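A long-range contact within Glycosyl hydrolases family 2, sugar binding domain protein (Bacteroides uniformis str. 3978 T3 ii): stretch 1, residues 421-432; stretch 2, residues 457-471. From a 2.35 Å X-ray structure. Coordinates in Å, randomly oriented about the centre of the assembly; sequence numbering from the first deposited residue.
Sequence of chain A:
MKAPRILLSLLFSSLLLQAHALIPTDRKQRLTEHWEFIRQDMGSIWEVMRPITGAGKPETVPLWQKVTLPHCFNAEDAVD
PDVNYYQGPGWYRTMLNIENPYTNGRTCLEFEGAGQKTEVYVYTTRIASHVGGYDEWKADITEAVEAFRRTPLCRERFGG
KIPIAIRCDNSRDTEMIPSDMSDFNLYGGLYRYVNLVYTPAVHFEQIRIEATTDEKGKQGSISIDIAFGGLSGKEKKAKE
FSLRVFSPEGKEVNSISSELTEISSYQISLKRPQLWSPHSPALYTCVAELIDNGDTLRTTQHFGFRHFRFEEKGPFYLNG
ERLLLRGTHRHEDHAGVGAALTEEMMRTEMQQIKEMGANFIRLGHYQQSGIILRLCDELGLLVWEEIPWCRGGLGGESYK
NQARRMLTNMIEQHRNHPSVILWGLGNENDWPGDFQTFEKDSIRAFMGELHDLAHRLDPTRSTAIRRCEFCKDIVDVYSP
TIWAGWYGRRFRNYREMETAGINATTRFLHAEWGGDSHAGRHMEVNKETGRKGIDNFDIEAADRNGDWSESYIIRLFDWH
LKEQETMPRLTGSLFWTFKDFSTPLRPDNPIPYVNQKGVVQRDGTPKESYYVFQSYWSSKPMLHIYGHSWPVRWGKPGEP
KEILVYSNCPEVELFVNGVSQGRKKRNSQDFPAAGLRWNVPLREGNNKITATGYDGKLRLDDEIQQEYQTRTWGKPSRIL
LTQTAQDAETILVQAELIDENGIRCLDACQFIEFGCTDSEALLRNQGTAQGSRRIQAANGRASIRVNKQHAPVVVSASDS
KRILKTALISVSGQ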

ATOM      1  N   ILE A 421      29.155  26.202  -9.849  1.00 25.97           N
ATOM      2  CA  ILE A 421      30.255  26.812  -9.121  1.00 27.51           C
ATOM      3  C   ILE A 421      30.415  26.262  -7.709  1.00 28.95           C
ATOM      4  O   ILE A 421      31.483  26.453  -7.107  1.00 27.67           O
ATOM      5  CB  ILE A 421      30.101  28.345  -9.083  1.00 29.66           C
ATOM      6  CG1 ILE A 421      28.754  28.717  -8.494  1.00 22.82           C
ATOM      7  CG2 ILE A 421      30.195  28.910 -10.467  1.00 29.50           C
ATOM      8  CD1 ILE A 421      28.617  30.151  -8.199  1.00 25.02           C
ATOM      9  N   LEU A 422      29.421  25.575  -7.147  1.00 25.30           N
ATOM     10  CA  LEU A 422      29.511  25.108  -5.775  1.00 25.81           C
ATOM     11  C   LEU A 422      29.106  23.650  -5.690  1.00 27.51           C
ATOM     12  O   LEU A 422      28.021  23.280  -6.143  1.00 25.35           O
ATOM     13  CB  LEU A 422      28.641  25.949  -4.839  1.00 23.42           C
ATOM     14  CG  LEU A 422      29.159  27.361  -4.560  1.00 28.94           C
ATOM     15  CD1 LEU A 422      28.101  28.197  -3.874  1.00 26.43           C
ATOM     16  CD2 LEU A 422      30.454  27.343  -3.745  1.00 24.83           C
ATOM     17  N   TRP A 423      29.998  22.827  -5.133  1.00 27.08           N
ATOM     18  CA  TRP A 423      29.664  21.483  -4.685  1.00 23.92           C
ATOM     19  C   TRP A 423      29.313  21.545  -3.205  1.00 24.37           C
ATOM     20  O   TRP A 423      30.161  21.913  -2.382  1.00 25.64           O
ATOM     21  CB  TRP A 423      30.826  20.517  -4.891  1.00 26.24           C
ATOM     22  CG  TRP A 423      31.348  20.372  -6.289  1.00 29.63           C
ATOM     23  CD1 TRP A 423      32.647  20.494  -6.688  1.00 30.72           C
ATOM     24  CD2 TRP A 423      30.598  20.042  -7.467  1.00 30.58           C
ATOM     25  NE1 TRP A 423      32.750  20.269  -8.040  1.00 31.95           N
ATOM     26  CE2 TRP A 423      31.509  19.985  -8.540  1.00 29.40           C
ATOM     27  CE3 TRP A 423      29.246  19.782  -7.717  1.00 28.90           C
ATOM     28  CZ2 TRP A 423      31.108  19.700  -9.847  1.00 31.51           C
ATOM     29  CZ3 TRP A 423      28.851  19.486  -9.006  1.00 26.64           C
ATOM     30  CH2 TRP A 423      29.775  19.442 -10.055  1.00 30.39           C
ATOM     31  N   GLY A 424      28.078  21.192  -2.862  1.00 24.15           N
ATOM     32  CA  GLY A 424      27.672  21.115  -1.462  1.00 25.95           C
ATOM     33  C   GLY A 424      27.942  19.738  -0.870  1.00 22.55           C
ATOM     34  O   GLY A 424      27.756  18.719  -1.524  1.00 23.41           O
ATOM     35  N   LEU A 425      28.395  19.721   0.387  1.00 26.51           N
ATOM     36  CA  LEU A 425      28.745  18.457   1.040  1.00 24.91           C
ATOM     37  C   LEU A 425      27.673  17.933   1.985  1.00 23.38           C
ATOM     38  O   LEU A 425      27.723  16.757   2.352  1.00 26.96           O
ATOM     39  CB  LEU A 425      30.063  18.596   1.808  1.00 23.00           C
ATOM     40  CG  LEU A 425      31.201  19.248   1.011  1.00 26.10           C
ATOM     41  CD1 LEU A 425      32.398  19.519   1.922  1.00 24.04           C
ATOM     42  CD2 LEU A 425      31.609  18.400  -0.196  1.00 22.04           C
ATOM     43  N   GLY A 426      26.710  18.754   2.377  1.00 20.77           N
ATOM     44  CA  GLY A 426      25.646  18.267   3.235  1.00 24.46           C
ATOM     45  C   GLY A 426      24.774  19.415   3.675  1.00 22.33           C
ATOM     46  O   GLY A 426      25.114  20.588   3.493  1.00 21.73           O
ATOM     47  N   ASN A 427      23.638  19.056   4.268  1.00 20.71           N
ATOM     48  CA  ASN A 427      22.637  20.026   4.688  1.00 19.91           C
ATOM     49  C   ASN A 427      22.143  19.691   6.086  1.00 21.30           C
ATOM     50  O   ASN A 427      21.746  18.551   6.353  1.00 20.81           O
ATOM     51  CB  ASN A 427      21.471  20.059   3.694  1.00 20.46           C
ATOM     52  CG  ASN A 427      20.402  21.023   4.102  1.00 21.50           C
ATOM     53  OD1 ASN A 427      20.624  22.245   4.147  1.00 18.76           O
ATOM     54  ND2 ASN A 427      19.222  20.490   4.410  1.00 18.69           N
ATOM     55  N   GLU A 428      22.165  20.688   6.970  1.00 22.77           N
ATOM     56  CA  GLU A 428      21.712  20.539   8.353  1.00 23.07           C
ATOM     57  C   GLU A 428      22.277  19.273   8.991  1.00 24.19           C
ATOM     58  O   GLU A 428      21.562  18.451   9.571  1.00 23.16           O
ATOM     59  CB  GLU A 428      20.181  20.582   8.411  1.00 24.11           C
ATOM     60  CG  GLU A 428      19.660  21.941   7.886  1.00 21.05           C
ATOM     61  CD  GLU A 428      18.161  22.148   8.030  1.00 25.29           C
ATOM     62  OE1 GLU A 428      17.420  21.180   8.354  1.00 23.92           O
ATOM     63  OE2 GLU A 428      17.717  23.304   7.809  1.00 24.96           O
ATOM     64  N   ASN A 429      23.593  19.108   8.875  1.00 23.26           N
ATOM     65  CA  ASN A 429      24.183  17.950   9.535  1.00 24.47           C
ATOM     66  C   ASN A 429      24.272  18.115  11.051  1.00 23.65           C
ATOM     67  O   ASN A 429      24.765  17.215  11.730  1.00 21.46           O
ATOM     68  CB  ASN A 429      25.555  17.654   8.943  1.00 17.81           C
ATOM     69  CG  ASN A 429      25.480  17.342   7.467  1.00 23.62           C
ATOM     70  OD1 ASN A 429      25.881  18.159   6.635  1.00 22.23           O
ATOM     71  ND2 ASN A 429      24.954  16.165   7.125  1.00 22.91           N
ATOM     72  N   ASP A 430      23.821  19.231  11.596  1.00 20.24           N
ATOM     73  CA  ASP A 430      23.695  19.373  13.030  1.00 23.29           C
ATOM     74  C   ASP A 430      22.365  18.837  13.563  1.00 25.82           C
ATOM     75  O   ASP A 430      22.096  18.989  14.759  1.00 25.99           O
ATOM     76  CB  ASP A 430      23.842  20.841  13.413  1.00 20.99           C
ATOM     77  CG  ASP A 430      22.788  21.717  12.752  1.00 29.30           C
ATOM     78  OD1 ASP A 430      21.938  21.171  11.994  1.00 24.56           O
ATOM     79  OD2 ASP A 430      22.809  22.950  12.999  1.00 26.36           O
ATOM     80  N   TRP A 431      21.519  18.249  12.708  1.00 21.82           N
ATOM     81  CA  TRP A 431      20.214  17.753  13.132  1.00 21.98           C
ATOM     82  C   TRP A 431      20.328  16.274  13.513  1.00 22.86           C
ATOM     83  O   TRP A 431      20.522  15.433  12.624  1.00 20.84           O
ATOM     84  CB  TRP A 431      19.196  17.943  12.017  1.00 22.22           C
ATOM     85  CG  TRP A 431      17.790  17.930  12.475  1.00 20.02           C
ATOM     86  CD1 TRP A 431      17.216  17.022  13.301  1.00 20.30           C
ATOM     87  CD2 TRP A 431      16.755  18.853  12.108  1.00 23.82           C
ATOM     88  NE1 TRP A 431      15.897  17.332  13.510  1.00 21.91           N
ATOM     89  CE2 TRP A 431      15.580  18.448  12.779  1.00 24.22           C
ATOM     90  CE3 TRP A 431      16.705  19.983  11.287  1.00 19.35           C
ATOM     91  CZ2 TRP A 431      14.370  19.130  12.654  1.00 20.36           C
ATOM     92  CZ3 TRP A 431      15.501  20.667  11.176  1.00 21.32           C
ATOM     93  CH2 TRP A 431      14.355  20.245  11.863  1.00 18.48           C
ATOM     94  N   PRO A 432      20.252  15.917  14.791  1.00 22.43           N
ATOM     95  CA  PRO A 432      20.397  14.516  15.207  1.00 26.36           C
ATOM     96  C   PRO A 432      19.087  13.732  15.174  1.00 21.49           C
ATOM     97  O   PRO A 432      18.003  14.294  15.088  1.00 20.00           O
ATOM     98  CB  PRO A 432      20.871  14.644  16.663  1.00 23.92           C
ATOM     99  CG  PRO A 432      20.249  15.886  17.131  1.00 26.77           C
ATOM    100  CD  PRO A 432      20.277  16.833  15.946  1.00 22.02           C
TER
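Stretch 2 457-471: LDPTRSTAIRRCEFC

Stretch 2 leaves a helix at Asp458, passes through a type I turn from Asp458 to Arg461, and runs as a strand from Ser462 to Arg466 alongside the strand that enters stretch 1 at Ile421. The two strands are parallel neighbours in one sheet; their axes approach to 4.4 Å and cross at -42°, a marked twist. Leu422 pairs with Ser462, Trp423 with Thr463 and Gly424 with Ala464, at CA-CA distances of 5.1, 4.9 and about 4.6 Å. The backbone ladder starts with a weak bond from Ser462 N to Ile421 O (3.4 Å), then tightens: Trp423 N to Ser462 O, 3.0 Å; Ala464 N to Trp423 O, 2.9 Å; Leu425 N to Ala464 O, 2.8 Å. Beyond Gly424 a beta bulge shifts the register by one, so that Asn427 pairs with Arg466 (CA-CA 5.0 Å). Across it Arg466 N bonds weakly to Gly426 O (3.4 Å), and Glu428 N binds Arg466 O at 2.9 Å. Gly426 has no side chain; a CB there would clash with Asn429 OD1. Stretch 1 then folds through a type I turn from Glu428 to Trp431, closed by Trp431 N to Glu428 O at 3.1 Å. Water 1 joins the two stretches here, accepting from Asn429 N (2.9 Å) and lying 2.9 Å from Arg466 O.

At the start of the pairing, Trp423 NE1 donates to Asp458 OD2 (2.9 Å), which meets the indole at its edge. The same OD2 takes Arg461 NH1 at 2.7 Å in a salt bridge, and Trp423 CZ2 lies over one face of the Arg461 guanidinium. On the sheet face shared by Leu422, Ser462 and Ala464, Leu422 CD2 packs 3.6 Å from Ser462 CB and 4.3 Å from Ala464 CB. Leu425 CB meets Ile465 CG2 at 3.6 Å.

Charged pairs dominate the far end. Arg466 NH1 forms a salt bridge with Glu428 OE2 (2.6 Å) and a weak bond to Asn427 OD1 (3.5 Å), both near its guanidinium plane. The CA-to-CB bond of Arg467 points toward stretch 1, and its guanidinium grips Asp430 OD1 through NH2 (2.7 Å) and NE (2.9 Å), so one carboxylate oxygen receives two N-H groups. Glu428 CG covers a face of this guanidinium, with CG 3.5 Å from Arg467 NE, and Trp431 CE3 comes within 3.2 Å of Arg467 NH2. Water 2 donates to Asp430 OD2 (2.5 Å) and accepts from Glu469 N (2.7 Å), while Phe470 CE1 approaches Asp430 CB at 4.1 Å.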

ATOM      1  N   LEU A 457      39.222  16.073  -6.268  1.00 37.02           N
ATOM      2  CA  LEU A 457      38.613  15.687  -7.533  1.00 37.46           C
ATOM      3  C   LEU A 457      38.484  16.879  -8.476  1.00 34.14           C
ATOM      4  O   LEU A 457      38.676  16.735  -9.688  1.00 36.79           O
ATOM      5  CB  LEU A 457      37.233  15.053  -7.303  1.00 35.72           C
ATOM      6  CG  LEU A 457      37.051  13.616  -6.829  1.00 36.82           C
ATOM      7  CD1 LEU A 457      35.593  13.242  -7.028  1.00 39.48           C
ATOM      8  CD2 LEU A 457      37.948  12.623  -7.545  1.00 36.57           C
ATOM      9  N   ASP A 458      38.122  18.050  -7.956  1.00 31.87           N
ATOM     10  CA  ASP A 458      37.850  19.213  -8.799  1.00 33.44           C
ATOM     11  C   ASP A 458      38.353  20.469  -8.106  1.00 37.36           C
ATOM     12  O   ASP A 458      37.599  21.165  -7.412  1.00 34.31           O
ATOM     13  CB  ASP A 458      36.364  19.340  -9.137  1.00 28.12           C
ATOM     14  CG  ASP A 458      36.049  20.604  -9.940  1.00 35.03           C
ATOM     15  OD1 ASP A 458      36.961  21.185 -10.588  1.00 37.08           O
ATOM     16  OD2 ASP A 458      34.879  21.038  -9.907  1.00 36.05           O
ATOM     17  N   PRO A 459      39.630  20.799  -8.287  1.00 33.65           N
ATOM     18  CA  PRO A 459      40.166  22.016  -7.665  1.00 37.25           C
ATOM     19  C   PRO A 459      39.534  23.296  -8.178  1.00 35.65           C
ATOM     20  O   PRO A 459      39.691  24.333  -7.524  1.00 33.56           O
ATOM     21  CB  PRO A 459      41.659  21.963  -8.014  1.00 35.63           C
ATOM     22  CG  PRO A 459      41.925  20.563  -8.366  1.00 35.82           C
ATOM     23  CD  PRO A 459      40.667  20.029  -8.982  1.00 32.04           C
ATOM     24  N   THR A 460      38.812  23.263  -9.311  1.00 34.19           N
ATOM     25  CA  THR A 460      38.337  24.503  -9.931  1.00 37.64           C
ATOM     26  C   THR A 460      37.065  25.048  -9.297  1.00 36.19           C
ATOM     27  O   THR A 460      36.592  26.105  -9.729  1.00 34.76           O
ATOM     28  CB  THR A 460      38.085  24.330 -11.444  1.00 37.19           C
ATOM     29  OG1 THR A 460      36.822  23.677 -11.667  1.00 36.64           O
ATOM     30  CG2 THR A 460      39.204  23.524 -12.115  1.00 33.16           C
ATOM     31  N   ARG A 461      36.489  24.373  -8.299  1.00 36.57           N
ATOM     32  CA  ARG A 461      35.226  24.825  -7.730  1.00 33.82           C
ATOM     33  C   ARG A 461      35.309  24.849  -6.214  1.00 29.40           C
ATOM     34  O   ARG A 461      36.202  24.250  -5.612  1.00 32.09           O
ATOM     35  CB  ARG A 461      34.071  23.950  -8.198  1.00 30.86           C
ATOM     36  CG  ARG A 461      33.817  24.057  -9.703  1.00 30.51           C
ATOM     37  CD  ARG A 461      32.528  23.359 -10.066  1.00 33.33           C
ATOM     38  NE  ARG A 461      32.174  23.442 -11.476  1.00 27.12           N
ATOM     39  CZ  ARG A 461      32.761  22.735 -12.434  1.00 28.53           C
ATOM     40  NH1 ARG A 461      33.766  21.922 -12.150  1.00 25.32           N
ATOM     41  NH2 ARG A 461      32.352  22.864 -13.688  1.00 35.37           N
ATOM     42  N   SER A 462      34.380  25.569  -5.598  1.00 27.98           N
ATOM     43  CA  SER A 462      34.352  25.684  -4.145  1.00 34.73           C
ATOM     44  C   SER A 462      33.347  24.713  -3.524  1.00 30.97           C
ATOM     45  O   SER A 462      32.302  24.404  -4.110  1.00 29.69           O
ATOM     46  CB  SER A 462      34.026  27.116  -3.712  1.00 30.87           C
ATOM     47  OG  SER A 462      35.111  27.966  -4.016  1.00 38.28           O
ATOM     48  N   THR A 463      33.687  24.230  -2.327  1.00 28.14           N
ATOM     49  CA  THR A 463      32.784  23.441  -1.511  1.00 27.69           C
ATOM     50  C   THR A 463      31.947  24.353  -0.628  1.00 28.40           C
ATOM     51  O   THR A 463      32.389  25.428  -0.210  1.00 26.76           O
ATOM     52  CB  THR A 463      33.541  22.439  -0.637  1.00 27.32           C
ATOM     53  OG1 THR A 463      34.330  23.141   0.321  1.00 31.79           O
ATOM     54  CG2 THR A 463      34.431  21.546  -1.477  1.00 26.70           C
ATOM     55  N   ALA A 464      30.715  23.915  -0.364  1.00 27.42           N
ATOM     56  CA  ALA A 464      29.807  24.598   0.545  1.00 25.96           C
ATOM     57  C   ALA A 464      29.108  23.561   1.429  1.00 26.54           C
ATOM     58  O   ALA A 464      29.069  22.372   1.101  1.00 23.28           O
ATOM     59  CB  ALA A 464      28.772  25.434  -0.230  1.00 18.69           C
ATOM     60  N   ILE A 465      28.569  24.022   2.571  1.00 23.00           N
ATOM     61  CA  ILE A 465      27.514  23.316   3.298  1.00 25.87           C
ATOM     62  C   ILE A 465      26.555  24.353   3.861  1.00 24.82           C
ATOM     63  O   ILE A 465      26.813  25.556   3.816  1.00 24.71           O
ATOM     64  CB  ILE A 465      28.028  22.419   4.446  1.00 24.63           C
ATOM     65  CG1 ILE A 465      28.750  23.270   5.501  1.00 25.48           C
ATOM     66  CG2 ILE A 465      28.867  21.262   3.908  1.00 23.11           C
ATOM     67  CD1 ILE A 465      29.291  22.490   6.697  1.00 20.12           C
ATOM     68  N   ARG A 466      25.444  23.864   4.415  1.00 24.92           N
ATOM     69  CA  ARG A 466      24.421  24.711   5.020  1.00 25.86           C
ATOM     70  C   ARG A 466      24.100  24.225   6.430  1.00 22.78           C
ATOM     71  O   ARG A 466      23.827  23.037   6.634  1.00 22.98           O
ATOM     72  CB  ARG A 466      23.126  24.745   4.179  1.00 20.22           C
ATOM     73  CG  ARG A 466      22.114  25.751   4.755  1.00 20.89           C
ATOM     74  CD  ARG A 466      20.747  25.789   4.097  1.00 18.98           C
ATOM     75  NE  ARG A 466      19.854  26.554   4.959  1.00 20.35           N
ATOM     76  CZ  ARG A 466      19.137  26.018   5.938  1.00 21.23           C
ATOM     77  NH1 ARG A 466      19.182  24.710   6.131  1.00 22.09           N
ATOM     78  NH2 ARG A 466      18.377  26.778   6.715  1.00 18.23           N
ATOM     79  N   ARG A 467      24.134  25.148   7.393  1.00 21.42           N
ATOM     80  CA  ARG A 467      23.669  24.934   8.765  1.00 23.12           C
ATOM     81  C   ARG A 467      24.380  23.748   9.424  1.00 29.19           C
ATOM     82  O   ARG A 467      23.817  22.668   9.602  1.00 28.36           O
ATOM     83  CB  ARG A 467      22.155  24.720   8.821  1.00 22.23           C
ATOM     84  CG  ARG A 467      21.560  25.161  10.133  1.00 22.29           C
ATOM     85  CD  ARG A 467      20.177  24.624  10.351  1.00 23.87           C
ATOM     86  NE  ARG A 467      20.222  23.340  11.057  1.00 27.55           N
ATOM     87  CZ  ARG A 467      19.170  22.798  11.664  1.00 26.47           C
ATOM     88  NH1 ARG A 467      18.013  23.437  11.635  1.00 18.25           N
ATOM     89  NH2 ARG A 467      19.275  21.637  12.318  1.00 20.92           N
ATOM     90  N   CYS A 468      25.638  23.986   9.791  1.00 26.32           N
ATOM     91  CA  CYS A 468      26.358  23.067  10.677  1.00 26.68           C
ATOM     92  C   CYS A 468      27.495  23.892  11.288  1.00 27.23           C
ATOM     93  O   CYS A 468      28.611  23.895  10.768  1.00 25.17           O
ATOM     94  CB  CYS A 468      26.887  21.839   9.969  1.00 23.91           C
ATOM     95  SG  CYS A 468      27.608  20.645  11.161  1.00 30.53           S
ATOM     96  N   GLU A 469      27.183  24.596  12.378  1.00 25.54           N
ATOM     97  CA  GLU A 469      28.116  25.602  12.880  1.00 28.62           C
ATOM     98  C   GLU A 469      29.450  24.985  13.278  1.00 28.49           C
ATOM     99  O   GLU A 469      30.500  25.594  13.049  1.00 30.28           O
ATOM    100  CB  GLU A 469      27.507  26.368  14.051  1.00 28.89           C
ATOM    101  CG  GLU A 469      26.340  27.262  13.656  1.00 36.57           C
ATOM    102  CD  GLU A 469      26.680  28.308  12.568  1.00 37.35           C
ATOM    103  OE1 GLU A 469      25.955  28.348  11.541  1.00 32.54           O
ATOM    104  OE2 GLU A 469      27.647  29.096  12.753  1.00 41.77           O
ATOM    105  N   PHE A 470      29.439  23.763  13.837  1.00 26.82           N
ATOM    106  CA  PHE A 470      30.689  23.142  14.272  1.00 27.21           C
ATOM    107  C   PHE A 470      31.501  22.547  13.126  1.00 27.40           C
ATOM    108  O   PHE A 470      32.555  21.949  13.377  1.00 30.18           O
ATOM    109  CB  PHE A 470      30.425  22.071  15.347  1.00 26.37           C
ATOM    110  CG  PHE A 470      29.593  20.890  14.888  1.00 26.07           C
ATOM    111  CD1 PHE A 470      28.252  20.796  15.227  1.00 24.71           C
ATOM    112  CD2 PHE A 470      30.160  19.851  14.175  1.00 25.30           C
ATOM    113  CE1 PHE A 470      27.477  19.703  14.830  1.00 22.73           C
ATOM    114  CE2 PHE A 470      29.391  18.752  13.782  1.00 24.17           C
ATOM    115  CZ  PHE A 470      28.047  18.691  14.102  1.00 22.05           C
ATOM    116  N   CYS A 471      31.039  22.674  11.890  1.00 27.25           N
ATOM    117  CA  CYS A 471      31.833  22.326  10.721  1.00 27.09           C
ATOM    118  C   CYS A 471      32.087  23.511   9.802  1.00 24.17           C
ATOM    119  O   CYS A 471      32.735  23.327   8.769  1.00 23.77           O
ATOM    120  CB  CYS A 471      31.145  21.224   9.898  1.00 25.53           C
ATOM    121  SG  CYS A 471      31.112  19.581  10.630  1.00 28.51           S
TER
HETATM  122  O   HOH W   1      25.411  20.750   7.265  1.00 20.37           O
HETATM  123  O   HOH W   2      24.759  24.379  13.626  1.00 31.37           O